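Local coordinates for protein DNA replication initiator (Cdc21/Cdc54) (Methanothermobacter thermautotrophicus, PDB 1LTL) that probably acts as an ATP-dependent single-stranded DNA helicase of the MCM family in DNA replication, this chain being its zinc-binding N-terminal part, at residues 109-123 / 212-226. Numbering follows the deposited sequence.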
loop_
_atom_site.group_PDB
_atom_site.type_symbol
_atom_site.label_atom_id
_atom_site.label_comp_id
_atom_site.label_asym_id
_atom_site.label_seq_id
_atom_site.Cartn_x
_atom_site.Cartn_y
_atom_site.Cartn_z
ATOM N N PHE A 109 -44.691 -5.794 -12.932
ATOM C CA PHE A 109 -44.870 -4.399 -13.354
ATOM C C PHE A 109 -43.768 -3.414 -12.936
ATOM O O PHE A 109 -43.885 -2.215 -13.165
ATOM C CB PHE A 109 -46.228 -3.895 -12.858
ATOM C CG PHE A 109 -47.407 -4.564 -13.525
ATOM C CD1 PHE A 109 -48.554 -4.883 -12.799
ATOM C CD2 PHE A 109 -47.385 -4.847 -14.888
ATOM C CE1 PHE A 109 -49.657 -5.470 -13.423
ATOM C CE2 PHE A 109 -48.481 -5.432 -15.519
ATOM C CZ PHE A 109 -49.619 -5.742 -14.779
ATOM N N ILE A 110 -42.701 -3.909 -12.322
ATOM C CA ILE A 110 -41.624 -3.026 -11.913
ATOM C C ILE A 110 -40.886 -2.571 -13.149
ATOM O O ILE A 110 -40.437 -3.386 -13.956
ATOM C CB ILE A 110 -40.629 -3.721 -10.961
ATOM C CG1 ILE A 110 -41.328 -4.114 -9.662
ATOM C CG2 ILE A 110 -39.499 -2.799 -10.623
ATOM C CD1 ILE A 110 -40.394 -4.681 -8.633
ATOM N N GLY A 111 -40.770 -1.256 -13.297
ATOM C CA GLY A 111 -40.090 -0.694 -14.447
ATOM C C GLY A 111 -41.033 -0.469 -15.618
ATOM O O GLY A 111 -40.622 0.046 -16.648
ATOM N N LYS A 112 -42.305 -0.821 -15.450
ATOM C CA LYS A 112 -43.297 -0.681 -16.514
ATOM C C LYS A 112 -44.162 0.559 -16.381
ATOM O O LYS A 112 -44.344 1.096 -15.286
ATOM C CB LYS A 112 -44.227 -1.896 -16.530
ATOM C CG LYS A 112 -43.541 -3.235 -16.527
ATOM C CD LYS A 112 -42.782 -3.453 -17.804
ATOM C CE LYS A 112 -42.213 -4.844 -17.841
ATOM N NZ LYS A 112 -41.363 -4.983 -19.043
ATOM N N PHE A 113 -44.742 0.987 -17.495
ATOM C CA PHE A 113 -45.592 2.167 -17.479
ATOM C C PHE A 113 -47.008 1.747 -17.108
ATOM O O PHE A 113 -47.655 1.046 -17.867
ATOM C CB PHE A 113 -45.564 2.823 -18.858
ATOM C CG PHE A 113 -45.740 4.313 -18.822
ATOM C CD1 PHE A 113 -44.887 5.114 -18.066
ATOM C CD2 PHE A 113 -46.759 4.921 -19.546
ATOM C CE1 PHE A 113 -45.055 6.491 -18.039
ATOM C CE2 PHE A 113 -46.931 6.299 -19.522
ATOM C CZ PHE A 113 -46.084 7.087 -18.773
ATOM N N VAL A 114 -47.498 2.149 -15.942
ATOM C CA VAL A 114 -48.846 1.745 -15.571
ATOM C C VAL A 114 -49.787 2.906 -15.375
ATOM O O VAL A 114 -49.400 4.069 -15.465
ATOM C CB VAL A 114 -48.862 0.899 -14.293
ATOM C CG1 VAL A 114 -47.940 -0.281 -14.462
ATOM C CG2 VAL A 114 -48.467 1.733 -13.106
ATOM N N ALA A 115 -51.039 2.581 -15.107
ATOM C CA ALA A 115 -52.052 3.592 -14.903
ATOM C C ALA A 115 -52.977 2.951 -13.906
ATOM O O ALA A 115 -53.557 1.913 -14.181
ATOM C CB ALA A 115 -52.767 3.879 -16.195
ATOM N N VAL A 116 -53.107 3.597 -12.759
ATOM C CA VAL A 116 -53.874 3.091 -11.655
ATOM C C VAL A 116 -54.873 4.085 -11.167
ATOM O O VAL A 116 -54.533 5.251 -11.025
ATOM C CB VAL A 116 -52.943 2.830 -10.491
ATOM C CG1 VAL A 116 -53.731 2.397 -9.283
ATOM C CG2 VAL A 116 -51.876 1.826 -10.892
ATOM N N ASP A 117 -56.092 3.630 -10.866
ATOM C CA ASP A 117 -57.147 4.523 -10.346
ATOM C C ASP A 117 -57.263 4.371 -8.834
ATOM O O ASP A 117 -56.933 3.327 -8.286
ATOM C CB ASP A 117 -58.504 4.197 -10.975
ATOM C CG ASP A 117 -58.497 4.345 -12.478
ATOM O OD1 ASP A 117 -57.946 5.355 -12.972
ATOM O OD2 ASP A 117 -59.055 3.468 -13.179
ATOM N N GLY A 118 -57.748 5.411 -8.168
ATOM C CA GLY A 118 -57.897 5.361 -6.728
ATOM C C GLY A 118 -58.267 6.724 -6.187
ATOM O O GLY A 118 -58.687 7.588 -6.948
ATOM N N ILE A 119 -58.102 6.935 -4.886
ATOM C CA ILE A 119 -58.436 8.218 -4.290
ATOM C C ILE A 119 -57.320 8.769 -3.407
ATOM O O ILE A 119 -56.900 8.124 -2.446
ATOM C CB ILE A 119 -59.717 8.081 -3.471
ATOM C CG1 ILE A 119 -60.855 7.697 -4.410
ATOM C CG2 ILE A 119 -60.030 9.371 -2.725
ATOM C CD1 ILE A 119 -62.168 7.373 -3.704
ATOM N N VAL A 120 -56.850 9.971 -3.725
ATOM C CA VAL A 120 -55.786 10.591 -2.945
ATOM C C VAL A 120 -56.138 10.701 -1.476
ATOM O O VAL A 120 -57.026 11.446 -1.114
ATOM C CB VAL A 120 -55.480 11.988 -3.434
ATOM C CG1 VAL A 120 -54.443 12.627 -2.521
ATOM C CG2 VAL A 120 -54.994 11.931 -4.869
ATOM N N ARG A 121 -55.414 9.986 -0.631
ATOM C CA ARG A 121 -55.690 10.022 0.786
ATOM C C ARG A 121 -54.855 11.077 1.496
ATOM O O ARG A 121 -55.332 12.175 1.746
ATOM C CB ARG A 121 -55.438 8.648 1.397
ATOM C CG ARG A 121 -55.840 8.507 2.858
ATOM C CD ARG A 121 -55.008 7.418 3.576
ATOM N NE ARG A 121 -55.183 6.063 3.027
ATOM C CZ ARG A 121 -56.246 5.277 3.229
ATOM N NH1 ARG A 121 -57.260 5.697 3.980
ATOM N NH2 ARG A 121 -56.288 4.061 2.684
ATOM N N LYS A 122 -53.605 10.763 1.812
ATOM C CA LYS A 122 -52.740 11.710 2.518
ATOM C C LYS A 122 -51.707 12.373 1.627
ATOM O O LYS A 122 -51.080 11.712 0.801
ATOM C CB LYS A 122 -52.024 11.008 3.676
ATOM C CG LYS A 122 -51.012 11.885 4.393
ATOM C CD LYS A 122 -50.228 11.127 5.456
ATOM C CE LYS A 122 -48.995 11.924 5.904
ATOM N NZ LYS A 122 -47.954 11.090 6.602
ATOM N N THR A 123 -51.521 13.677 1.814
ATOM C CA THR A 123 -50.553 14.438 1.024
ATOM C C THR A 123 -49.402 15.009 1.857
ATOM O O THR A 123 -49.624 15.651 2.879
ATOM C CB THR A 123 -51.253 15.573 0.270
ATOM O OG1 THR A 123 -51.779 15.064 -0.960
ATOM C CG2 THR A 123 -50.297 16.706 -0.018
ATOM N N LEU A 212 -52.579 17.614 -6.686
ATOM C CA LEU A 212 -53.689 16.849 -6.155
ATOM C C LEU A 212 -53.900 17.107 -4.684
ATOM O O LEU A 212 -53.026 17.638 -4.004
ATOM C CB LEU A 212 -53.452 15.359 -6.380
ATOM C CG LEU A 212 -53.162 14.996 -7.836
ATOM C CD1 LEU A 212 -52.934 13.511 -7.977
ATOM C CD2 LEU A 212 -54.309 15.448 -8.697
ATOM N N THR A 213 -55.076 16.727 -4.195
ATOM C CA THR A 213 -55.422 16.894 -2.782
ATOM C C THR A 213 -56.375 15.820 -2.288
ATOM O O THR A 213 -57.111 15.228 -3.063
ATOM C CB THR A 213 -56.061 18.274 -2.504
ATOM O OG1 THR A 213 -56.619 18.810 -3.715
ATOM C CG2 THR A 213 -55.004 19.239 -1.948
ATOM N N PRO A 214 -56.356 15.541 -0.981
ATOM C CA PRO A 214 -57.248 14.520 -0.437
ATOM C C PRO A 214 -58.629 14.536 -1.084
ATOM O O PRO A 214 -59.147 15.590 -1.458
ATOM C CB PRO A 214 -57.288 14.871 1.041
ATOM C CG PRO A 214 -55.861 15.270 1.292
ATOM C CD PRO A 214 -55.528 16.136 0.084
ATOM N N GLY A 215 -59.209 13.351 -1.237
ATOM C CA GLY A 215 -60.527 13.236 -1.830
ATOM C C GLY A 215 -60.532 13.101 -3.337
ATOM O O GLY A 215 -61.345 12.374 -3.903
ATOM N N ASP A 216 -59.622 13.795 -3.999
ATOM C CA ASP A 216 -59.569 13.749 -5.453
ATOM C C ASP A 216 -59.571 12.333 -6.002
ATOM O O ASP A 216 -58.734 11.512 -5.645
ATOM C CB ASP A 216 -58.329 14.494 -5.944
ATOM C CG ASP A 216 -58.350 15.966 -5.573
ATOM O OD1 ASP A 216 -58.932 16.304 -4.515
ATOM O OD2 ASP A 216 -57.776 16.784 -6.325
ATOM N N ILE A 217 -60.532 12.038 -6.858
ATOM C CA ILE A 217 -60.575 10.724 -7.460
ATOM C C ILE A 217 -59.745 10.851 -8.712
ATOM O O ILE A 217 -60.101 11.631 -9.601
ATOM C CB ILE A 217 -61.976 10.326 -7.894
ATOM C CG1 ILE A 217 -62.863 10.137 -6.666
ATOM C CG2 ILE A 217 -61.898 9.104 -8.809
ATOM C CD1 ILE A 217 -63.271 11.440 -6.039
ATOM N N VAL A 218 -58.664 10.073 -8.797
ATOM C CA VAL A 218 -57.765 10.148 -9.950
ATOM C C VAL A 218 -57.331 8.854 -10.608
ATOM O O VAL A 218 -57.609 7.758 -10.131
ATOM C CB VAL A 218 -56.476 10.877 -9.588
ATOM C CG1 VAL A 218 -56.760 12.343 -9.365
ATOM C CG2 VAL A 218 -55.878 10.257 -8.337
ATOM N N ARG A 219 -56.628 9.031 -11.720
ATOM C CA ARG A 219 -56.082 7.947 -12.493
ATOM C C ARG A 219 -54.624 8.271 -12.767
ATOM O O ARG A 219 -54.266 8.779 -13.855
ATOM C CB ARG A 219 -56.795 7.791 -13.814
ATOM C CG ARG A 219 -56.278 6.641 -14.644
ATOM C CD ARG A 219 -56.802 6.785 -16.045
ATOM N NE ARG A 219 -57.150 5.518 -16.684
ATOM C CZ ARG A 219 -58.168 4.744 -16.321
ATOM N NH1 ARG A 219 -58.961 5.087 -15.312
ATOM N NH2 ARG A 219 -58.400 3.627 -16.986
ATOM N N VAL A 220 -53.800 7.982 -11.756
ATOM C CA VAL A 220 -52.356 8.194 -11.782
ATOM C C VAL A 220 -51.661 7.339 -12.824
ATOM O O VAL A 220 -51.794 6.135 -12.816
ATOM C CB VAL A 220 -51.753 7.842 -10.442
ATOM C CG1 VAL A 220 -50.261 7.997 -10.514
ATOM C CG2 VAL A 220 -52.338 8.709 -9.367
ATOM N N THR A 221 -50.927 7.963 -13.725
ATOM C CA THR A 221 -50.194 7.208 -14.731
ATOM C C THR A 221 -48.696 7.424 -14.461
ATOM O O THR A 221 -48.238 8.566 -14.333
ATOM C CB THR A 221 -50.484 7.719 -16.146
ATOM O OG1 THR A 221 -51.872 7.545 -16.443
ATOM C CG2 THR A 221 -49.637 6.984 -17.165
ATOM N N GLY A 222 -47.929 6.343 -14.387
ATOM C CA GLY A 222 -46.517 6.509 -14.136
ATOM C C GLY A 222 -45.723 5.227 -14.122
ATOM O O GLY A 222 -46.257 4.145 -14.363
ATOM N N THR A 223 -44.435 5.340 -13.835
ATOM C CA THR A 223 -43.586 4.162 -13.801
ATOM C C THR A 223 -43.623 3.501 -12.433
ATOM O O THR A 223 -43.573 4.175 -11.403
ATOM C CB THR A 223 -42.157 4.530 -14.117
ATOM O OG1 THR A 223 -42.123 5.347 -15.298
ATOM C CG2 THR A 223 -41.347 3.287 -14.347
ATOM N N LEU A 224 -43.740 2.181 -12.397
ATOM C CA LEU A 224 -43.757 1.540 -11.090
ATOM C C LEU A 224 -42.314 1.294 -10.683
ATOM O O LEU A 224 -41.543 0.645 -11.388
ATOM C CB LEU A 224 -44.535 0.237 -11.122
ATOM C CG LEU A 224 -44.714 -0.514 -9.812
ATOM C CD1 LEU A 224 -45.578 0.191 -8.760
ATOM C CD2 LEU A 224 -45.370 -1.789 -10.225
ATOM N N ARG A 225 -41.945 1.845 -9.544
ATOM C CA ARG A 225 -40.590 1.705 -9.082
ATOM C C ARG A 225 -40.596 0.985 -7.745
ATOM O O ARG A 225 -41.629 0.864 -7.064
ATOM C CB ARG A 225 -39.939 3.098 -8.929
ATOM C CG ARG A 225 -39.995 4.062 -10.149
ATOM C CD ARG A 225 -38.948 3.758 -11.219
ATOM N NE ARG A 225 -38.659 4.893 -12.122
ATOM C CZ ARG A 225 -38.342 6.133 -11.715
ATOM N NH1 ARG A 225 -38.269 6.444 -10.418
ATOM N NH2 ARG A 225 -38.074 7.072 -12.608
ATOM N N THR A 226 -39.442 0.468 -7.371
ATOM C CA THR A 226 -39.393 -0.176 -6.088
ATOM C C THR A 226 -38.180 0.325 -5.322
ATOM O O THR A 226 -37.189 0.775 -5.907
ATOM C CB THR A 226 -39.362 -1.732 -6.198
ATOM O OG1 THR A 226 -39.747 -2.291 -4.936
ATOM C CG2 THR A 226 -37.974 -2.247 -6.544
#
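Asp117 and Arg219 face each other at a non-hydrogen-bonded pair of two antiparallel strands, where the carboxylate meets the guanidinium in a salt bridge, Asp117 OD1 to Arg219 NH1. Their planes are turned 43° apart; because OD1 sits too near the arginine chain in the model, the detail is doubtful. Arg219 starts with CG anti to the backbone N (chi1 -178°) and bends at chi3, which brings NH1 back over the neighbouring strand. A leucine at Arg219 would probably leave the Asp117 carboxylate without its charge partner across the pair.

On the same face, Ile119 and Ile217 lie side by side, CG1 to CG1 3.9 Å, and the Phe113 ring receives Thr221 CG2 at 3.7 Å from its CE2, while Thr223 OG1 lies at the ring edge, in plane. Backbone bonds fix this register: Val114 N reaches Gly222 O at 2.8 Å, and Gly118 and Val218 bond in both directions. Type II turns continue the pairing at both ends: Gly111 N bonds Leu224 O at 2.8 Å, and Gly215 N bonds Val120 O at 2.9 Å.

The pair belongs to the OB domain, whose strands form a curled sheet. Helix 66-77 packs on Phe113 and Thr223, strand 175-185, which pairs antiparallel with strand 113-137, also touches the side chains of Val120 and Val220, and strand 234-243 runs antiparallel beside strand 217-229.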